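PDB 3MW6: ProQ/FinO domain-containing protein from Neisseria meningitidis, which probably binds RNA as a member of the FinO family of RNA chaperones. Local coordinates for residues F41-L47 with H74-Y80; H33-Y38 with L55-Q61. The contacts are given in a common frame with arbitrary orientation. Where two conformers were deposited one is given. Residues are numbered along the deposited sequence.

Contact 1. Residues F41-L47 with H74-Y80; sequences FKRFKPL and HCRRPRY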
loop_
_atom_site.group_PDB
_atom_site.type_symbol
_atom_site.label_atom_id
_atom_site.label_comp_id
_atom_site.label_asym_id
_atom_site.label_seq_id
_atom_site.Cartn_x
_atom_site.Cartn_y
_atom_site.Cartn_z
ATOM N N PHE A 41 -2.129 -14.505 2.677
ATOM C CA PHE A 41 -2.632 -13.855 3.882
ATOM C C PHE A 41 -1.979 -14.379 5.151
ATOM O O PHE A 41 -1.566 -13.606 5.998
ATOM C CB PHE A 41 -4.149 -13.955 3.955
ATOM C CG PHE A 41 -4.840 -13.012 3.015
ATOM C CD1 PHE A 41 -5.159 -13.403 1.722
ATOM C CD2 PHE A 41 -5.108 -11.709 3.400
ATOM C CE1 PHE A 41 -5.778 -12.519 0.843
ATOM C CE2 PHE A 41 -5.728 -10.815 2.520
ATOM C CZ PHE A 41 -6.060 -11.230 1.245
ATOM N N LYS A 42 -1.860 -15.692 5.274
ATOM C CA LYS A 42 -1.317 -16.281 6.491
ATOM C C LYS A 42 0.119 -15.819 6.723
ATOM O O LYS A 42 0.555 -15.631 7.862
ATOM C CB LYS A 42 -1.402 -17.820 6.407
ATOM C CG LYS A 42 -0.730 -18.571 7.548
ATOM C CD LYS A 42 -0.629 -20.093 7.254
ATOM C CE LYS A 42 -1.968 -20.831 7.400
ATOM N NZ LYS A 42 -2.675 -21.066 6.100
ATOM N N ARG A 43 0.852 -15.616 5.634
ATOM C CA ARG A 43 2.255 -15.218 5.727
ATOM C C ARG A 43 2.505 -13.725 5.470
ATOM O O ARG A 43 3.646 -13.291 5.392
ATOM C CB ARG A 43 3.105 -16.083 4.795
ATOM C CG ARG A 43 3.276 -17.502 5.302
ATOM C CD ARG A 43 2.898 -18.526 4.251
ATOM N NE ARG A 43 3.881 -18.606 3.172
ATOM C CZ ARG A 43 4.481 -19.727 2.790
ATOM N NH1 ARG A 43 4.195 -20.871 3.402
ATOM N NH2 ARG A 43 5.360 -19.704 1.795
ATOM N N PHE A 44 1.435 -12.939 5.353
ATOM C CA PHE A 44 1.557 -11.489 5.177
ATOM C C PHE A 44 2.532 -11.126 4.073
ATOM O O PHE A 44 3.519 -10.427 4.303
ATOM C CB PHE A 44 1.968 -10.806 6.499
ATOM C CG PHE A 44 0.856 -10.726 7.503
ATOM C CD1 PHE A 44 0.551 -11.811 8.306
ATOM C CD2 PHE A 44 0.096 -9.570 7.623
ATOM C CE1 PHE A 44 -0.494 -11.751 9.220
ATOM C CE2 PHE A 44 -0.943 -9.492 8.540
ATOM C CZ PHE A 44 -1.240 -10.591 9.338
ATOM N N LYS A 45 2.263 -11.601 2.867
ATOM C CA LYS A 45 3.057 -11.166 1.734
ATOM C C LYS A 45 2.381 -9.947 1.134
ATOM O O LYS A 45 1.165 -9.805 1.219
ATOM C CB LYS A 45 3.143 -12.270 0.690
ATOM C CG LYS A 45 3.833 -13.539 1.187
ATOM C CD LYS A 45 3.813 -14.599 0.112
ATOM C CE LYS A 45 4.976 -15.555 0.231
ATOM N NZ LYS A 45 4.988 -16.518 -0.916
ATOM N N PRO A 46 3.168 -9.060 0.525
ATOM C CA PRO A 46 2.558 -7.940 -0.187
ATOM C C PRO A 46 1.528 -8.465 -1.203
ATOM O O PRO A 46 1.856 -9.351 -1.985
ATOM C CB PRO A 46 3.751 -7.299 -0.895
ATOM C CG PRO A 46 4.921 -7.612 -0.026
ATOM C CD PRO A 46 4.640 -9.031 0.465
ATOM N N LEU A 47 0.308 -7.933 -1.169
ATOM C CA LEU A 47 -0.792 -8.406 -1.998
ATOM C C LEU A 47 -0.887 -7.684 -3.343
ATOM O O LEU A 47 -0.706 -6.462 -3.435
ATOM C CB LEU A 47 -2.116 -8.249 -1.242
ATOM C CG LEU A 47 -2.167 -9.046 0.068
ATOM C CD1 LEU A 47 -3.362 -8.642 0.938
ATOM C CD2 LEU A 47 -2.198 -10.555 -0.230
ATOM N N HIS A 74 -6.680 -6.175 7.541
ATOM C CA HIS A 74 -5.443 -6.906 7.334
ATOM C C HIS A 74 -4.335 -5.954 6.893
ATOM O O HIS A 74 -3.230 -6.006 7.403
ATOM C CB HIS A 74 -5.657 -8.001 6.300
ATOM C CG HIS A 74 -4.396 -8.666 5.864
ATOM N ND1 HIS A 74 -3.899 -9.797 6.481
ATOM C CD2 HIS A 74 -3.534 -8.370 4.865
ATOM C CE1 HIS A 74 -2.786 -10.166 5.877
ATOM N NE2 HIS A 74 -2.545 -9.320 4.891
ATOM N N CYS A 75 -4.635 -5.061 5.963
ATOM C CA CYS A 75 -3.620 -4.137 5.463
ATOM C C CYS A 75 -3.216 -3.032 6.432
ATOM O O CYS A 75 -2.254 -2.310 6.169
ATOM C CB CYS A 75 -4.052 -3.550 4.114
ATOM S SG CYS A 75 -4.160 -4.871 2.833
ATOM N N ARG A 76 -3.937 -2.910 7.549
ATOM C CA ARG A 76 -3.636 -1.896 8.566
ATOM C C ARG A 76 -2.683 -2.444 9.614
ATOM O O ARG A 76 -2.054 -1.683 10.352
ATOM C CB ARG A 76 -4.912 -1.420 9.262
ATOM C CG ARG A 76 -5.500 -0.156 8.679
ATOM C CD ARG A 76 -6.603 0.416 9.561
ATOM N NE ARG A 76 -7.915 0.265 8.948
ATOM C CZ ARG A 76 -8.796 -0.662 9.305
ATOM N NH1 ARG A 76 -9.963 -0.735 8.685
ATOM N NH2 ARG A 76 -8.511 -1.511 10.287
ATOM N N ARG A 77 -2.589 -3.769 9.689
ATOM C CA ARG A 77 -1.737 -4.389 10.683
ATOM C C ARG A 77 -0.277 -4.038 10.449
ATOM O O ARG A 77 0.187 -3.983 9.316
ATOM C CB ARG A 77 -1.955 -5.905 10.711
ATOM C CG ARG A 77 -3.396 -6.262 11.041
ATOM C CD ARG A 77 -3.655 -7.743 11.026
ATOM N NE ARG A 77 -2.826 -8.450 11.994
ATOM C CZ ARG A 77 -2.933 -9.749 12.263
ATOM N NH1 ARG A 77 -3.852 -10.486 11.637
ATOM N NH2 ARG A 77 -2.126 -10.311 13.159
ATOM N N PRO A 78 0.442 -3.760 11.538
ATOM C CA PRO A 78 1.884 -3.505 11.520
ATOM C C PRO A 78 2.640 -4.572 10.718
ATOM O O PRO A 78 3.546 -4.256 9.935
ATOM C CB PRO A 78 2.264 -3.575 13.005
ATOM C CG PRO A 78 0.998 -3.141 13.728
ATOM C CD PRO A 78 -0.135 -3.695 12.896
ATOM N N ARG A 79 2.264 -5.827 10.903
ATOM C CA ARG A 79 2.936 -6.914 10.195
ATOM C C ARG A 79 2.829 -6.774 8.663
ATOM O O ARG A 79 3.771 -7.071 7.933
ATOM C CB ARG A 79 2.415 -8.266 10.679
ATOM C CG ARG A 79 3.103 -9.427 10.030
ATOM C CD ARG A 79 2.750 -10.742 10.720
ATOM N NE ARG A 79 3.346 -11.862 10.005
ATOM C CZ ARG A 79 3.030 -13.137 10.197
ATOM N NH1 ARG A 79 2.110 -13.474 11.095
ATOM N NH2 ARG A 79 3.639 -14.075 9.486
ATOM N N TYR A 80 1.692 -6.286 8.179
ATOM C CA TYR A 80 1.549 -6.003 6.752
ATOM C C TYR A 80 2.404 -4.808 6.305
ATOM O O TYR A 80 3.138 -4.877 5.307
ATOM C CB TYR A 80 0.085 -5.773 6.384
ATOM C CG TYR A 80 -0.101 -5.721 4.892
ATOM C CD1 TYR A 80 0.063 -6.862 4.126
ATOM C CD2 TYR A 80 -0.410 -4.527 4.242
ATOM C CE1 TYR A 80 -0.085 -6.835 2.750
ATOM C CE2 TYR A 80 -0.563 -4.496 2.847
ATOM C CZ TYR A 80 -0.393 -5.661 2.113
ATOM O OH TYR A 80 -0.541 -5.665 0.739
HETATM O O HOH W 1 -0.618 -10.500 3.143
#

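Contact 2. Residues H33-Y38 with L55-Q61; sequences HIYGKY and LIAALPQ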
loop_
_atom_site.group_PDB
_atom_site.type_symbol
_atom_site.label_atom_id
_atom_site.label_comp_id
_atom_site.label_asym_id
_atom_site.label_seq_id
_atom_site.Cartn_x
_atom_site.Cartn_y
_atom_site.Cartn_z
ATOM N N HIS A 33 -11.636 -18.017 7.369
ATOM C CA HIS A 33 -11.549 -18.627 6.052
ATOM C C HIS A 33 -10.272 -18.182 5.334
ATOM O O HIS A 33 -9.475 -18.999 4.899
ATOM C CB HIS A 33 -12.782 -18.318 5.189
ATOM C CG HIS A 33 -12.717 -18.938 3.827
ATOM N ND1 HIS A 33 -13.192 -20.202 3.564
ATOM C CD2 HIS A 33 -12.177 -18.493 2.667
ATOM C CE1 HIS A 33 -12.970 -20.502 2.297
ATOM N NE2 HIS A 33 -12.358 -19.480 1.729
ATOM N N ILE A 34 -10.075 -16.874 5.238
ATOM C CA ILE A 34 -8.981 -16.312 4.452
ATOM C C ILE A 34 -7.591 -16.650 4.994
ATOM O O ILE A 34 -6.695 -17.017 4.229
ATOM C CB ILE A 34 -9.142 -14.776 4.310
ATOM C CG1 ILE A 34 -10.069 -14.451 3.133
ATOM C CG2 ILE A 34 -7.808 -14.111 4.147
ATOM C CD1 ILE A 34 -10.625 -13.047 3.184
ATOM N N TYR A 35 -7.393 -16.506 6.299
ATOM C CA TYR A 35 -6.088 -16.817 6.879
ATOM C C TYR A 35 -5.831 -18.317 6.895
ATOM O O TYR A 35 -4.684 -18.745 6.950
ATOM C CB TYR A 35 -5.961 -16.269 8.305
ATOM C CG TYR A 35 -5.731 -14.784 8.369
ATOM C CD1 TYR A 35 -6.715 -13.934 8.854
ATOM C CD2 TYR A 35 -4.534 -14.228 7.940
ATOM C CE1 TYR A 35 -6.519 -12.572 8.923
ATOM C CE2 TYR A 35 -4.329 -12.864 8.006
ATOM C CZ TYR A 35 -5.333 -12.042 8.497
ATOM O OH TYR A 35 -5.150 -10.685 8.565
ATOM N N GLY A 36 -6.905 -19.103 6.859
ATOM C CA GLY A 36 -6.805 -20.553 6.882
ATOM C C GLY A 36 -6.502 -21.105 5.504
ATOM O O GLY A 36 -5.674 -21.996 5.358
ATOM N N LYS A 37 -7.143 -20.547 4.484
ATOM C CA LYS A 37 -7.008 -21.064 3.129
ATOM C C LYS A 37 -5.858 -20.468 2.309
ATOM O O LYS A 37 -5.244 -21.165 1.505
ATOM C CB LYS A 37 -8.319 -20.889 2.363
ATOM C CG LYS A 37 -8.175 -21.214 0.888
ATOM C CD LYS A 37 -9.516 -21.248 0.191
ATOM C CE LYS A 37 -9.356 -21.676 -1.255
ATOM N NZ LYS A 37 -10.670 -22.012 -1.860
ATOM N N TYR A 38 -5.569 -19.184 2.497
ATOM C CA TYR A 38 -4.647 -18.490 1.598
ATOM C C TYR A 38 -3.322 -18.186 2.254
ATOM O O TYR A 38 -3.261 -17.390 3.182
ATOM C CB TYR A 38 -5.268 -17.182 1.078
ATOM C CG TYR A 38 -6.484 -17.410 0.235
ATOM C CD1 TYR A 38 -7.737 -17.026 0.682
ATOM C CD2 TYR A 38 -6.392 -18.055 -0.998
ATOM C CE1 TYR A 38 -8.868 -17.249 -0.086
ATOM C CE2 TYR A 38 -7.519 -18.283 -1.771
ATOM C CZ TYR A 38 -8.751 -17.871 -1.306
ATOM O OH TYR A 38 -9.881 -18.086 -2.047
ATOM N N LEU A 55 -10.902 -11.848 -4.087
ATOM C CA LEU A 55 -11.519 -12.419 -2.892
ATOM C C LEU A 55 -13.038 -12.452 -3.051
ATOM O O LEU A 55 -13.685 -13.452 -2.740
ATOM C CB LEU A 55 -11.140 -11.601 -1.647
ATOM C CG LEU A 55 -9.762 -11.783 -1.011
ATOM C CD1 LEU A 55 -9.570 -10.766 0.128
ATOM C CD2 LEU A 55 -9.647 -13.203 -0.496
ATOM N N ILE A 56 -13.601 -11.355 -3.548
ATOM C CA ILE A 56 -15.047 -11.246 -3.714
ATOM C C ILE A 56 -15.559 -12.308 -4.656
ATOM O O ILE A 56 -16.532 -13.001 -4.357
ATOM C CB ILE A 56 -15.452 -9.855 -4.227
ATOM C CG1 ILE A 56 -15.402 -8.853 -3.070
ATOM C CG2 ILE A 56 -16.842 -9.912 -4.871
ATOM C CD1 ILE A 56 -15.453 -7.377 -3.499
ATOM N N ALA A 57 -14.876 -12.447 -5.787
ATOM C CA ALA A 57 -15.211 -13.462 -6.768
ATOM C C ALA A 57 -15.058 -14.881 -6.199
ATOM O O ALA A 57 -15.886 -15.748 -6.466
ATOM C CB ALA A 57 -14.361 -13.275 -8.012
ATOM N N ALA A 58 -14.023 -15.116 -5.395
ATOM C CA ALA A 58 -13.768 -16.462 -4.862
ATOM C C ALA A 58 -14.653 -16.828 -3.663
ATOM O O ALA A 58 -14.787 -18.004 -3.313
ATOM C CB ALA A 58 -12.279 -16.617 -4.485
ATOM N N LEU A 59 -15.233 -15.820 -3.019
ATOM C CA LEU A 59 -16.050 -16.043 -1.827
ATOM C C LEU A 59 -17.473 -15.518 -2.003
ATOM O O LEU A 59 -17.847 -14.524 -1.384
ATOM C CB LEU A 59 -15.418 -15.369 -0.605
ATOM C CG LEU A 59 -13.944 -15.634 -0.300
ATOM C CD1 LEU A 59 -13.525 -14.875 0.953
ATOM C CD2 LEU A 59 -13.717 -17.098 -0.124
ATOM N N PRO A 60 -18.278 -16.183 -2.846
ATOM C CA PRO A 60 -19.636 -15.666 -3.044
ATOM C C PRO A 60 -20.535 -15.924 -1.831
ATOM O O PRO A 60 -21.587 -15.299 -1.704
ATOM C CB PRO A 60 -20.130 -16.425 -4.282
ATOM C CG PRO A 60 -19.279 -17.652 -4.346
ATOM C CD PRO A 60 -17.941 -17.256 -3.795
ATOM N N GLN A 61 -20.108 -16.811 -0.940
ATOM C CA GLN A 61 -20.898 -17.132 0.254
ATOM C C GLN A 61 -20.845 -16.046 1.335
ATOM O O GLN A 61 -21.386 -16.227 2.426
ATOM C CB GLN A 61 -20.480 -18.489 0.849
ATOM C CG GLN A 61 -19.102 -18.525 1.496
ATOM C CD GLN A 61 -17.976 -18.723 0.493
ATOM O OE1 GLN A 61 -17.956 -18.113 -0.579
ATOM N NE2 GLN A 61 -17.035 -19.583 0.837
#

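Contact 1. Residues F41-L47 with H74-Y80
F44 slots its ring between H74 and R79. With chi1 near -74° (m), the ring meets H74 in an offset stack, centroids 4.5 Å apart and planes at 15°; over its opposite face, R79, extended with chi1 to chi3 all t, places CD 3.7 Å from the centroid, a CH-pi contact, and its guanidinium also lies flat against F44 (R79 NE to F44 CD1, 3.3 Å). An arginine suits this solvent-facing edge because both its methylenes and its flat guanidinium can pack on a ring. R77 NH1 approaches the ring edge, 3.5 Å from F44 CZ. The placement depends on a Schellman motif that ends helix 39-42: F44 is its C' residue with positive phi (50°), and F44 N hydrogen-bonds to F41 O (3.1 Å). H74 also receives the edge of F41 on its other face, centroids 4.9 Å apart, and completes an aromatic cluster. A water joins H74 NE2 (2.9 Å) to K45 O (2.7 Å), while H74 ND1 hydrogen-bonds to Y35 OH. Y80, chi1 t, reaches out so that its OH accepts a hydrogen bond from L47 N (3.1 Å, nearly linear) and is also hydrogen-bonded to E104 of the second subunit.

Contact 2. Residues H33-Y38 with L55-Q61
This is a small apolar helix-to-helix contact, in which the C-terminal end of helix 23-37 meets the end of helix 51-58 and the turn that follows it. The backbones stay well apart, the nearest CA atoms being those of I34 and L55 at 8.7 Å, so branched and aromatic side chains have to bridge the gap, and together they bury 257 Å². I34 is central: its extended arm (chi2 t) carries CD1 to 3.8 Å from L55 CD2 and 4.1 Å from L59 CD1, touching two leucines four residues apart. One turn on, Y38 leaves helical geometry as its helix ends, yet its side chain still points across. Its ring meets L55 obliquely, Y38 CE1 lying 4.1 Å from L55 CD2, and its OH comes 3.7 Å from A58 CB, where the small methyl group allows a close approach. H33, partly exposed, adds its ring to the patch; its NE2 lies 3.3 Å from L59 CD2, a tight contact for a ring nitrogen that finds no polar partner in the model, and Q61 NE2 passes 4.4 Å from H33 CE1. L59 sits just beyond the helix, where its side chain still faces inward, and both leucines continue onto I67 of helix 64-76, while I34 and L55 also touch F41 of helix 39-42. The ends of helices 23-37 and 51-58 thus pack through I34, Y38, L55 and L59, as part of the helical packing of the FinO-like domain.

Contacts 1 and 2 have centres about 15 Å apart, and their segments alternate along the chain: 33-38, 41-47, 55-61, then 74-80. The short helix 39-42 follows helix 23-37 directly, so F41 can take part in the aromatic cluster of contact 1 while also packing on I34 and L55 of contact 2. Y35 takes no part in contact 2 and serves contact 1 instead: its OH lies 2.6 Å from H74 ND1, a probable hydrogen bond. K42 NZ hydrogen-bonds to Y35 O and more weakly to G36 O (both 3.2 Å), a second polar tie across the helix junction. Contact 1 also reaches the second subunit, whereas contact 2 lies wholly within one chain.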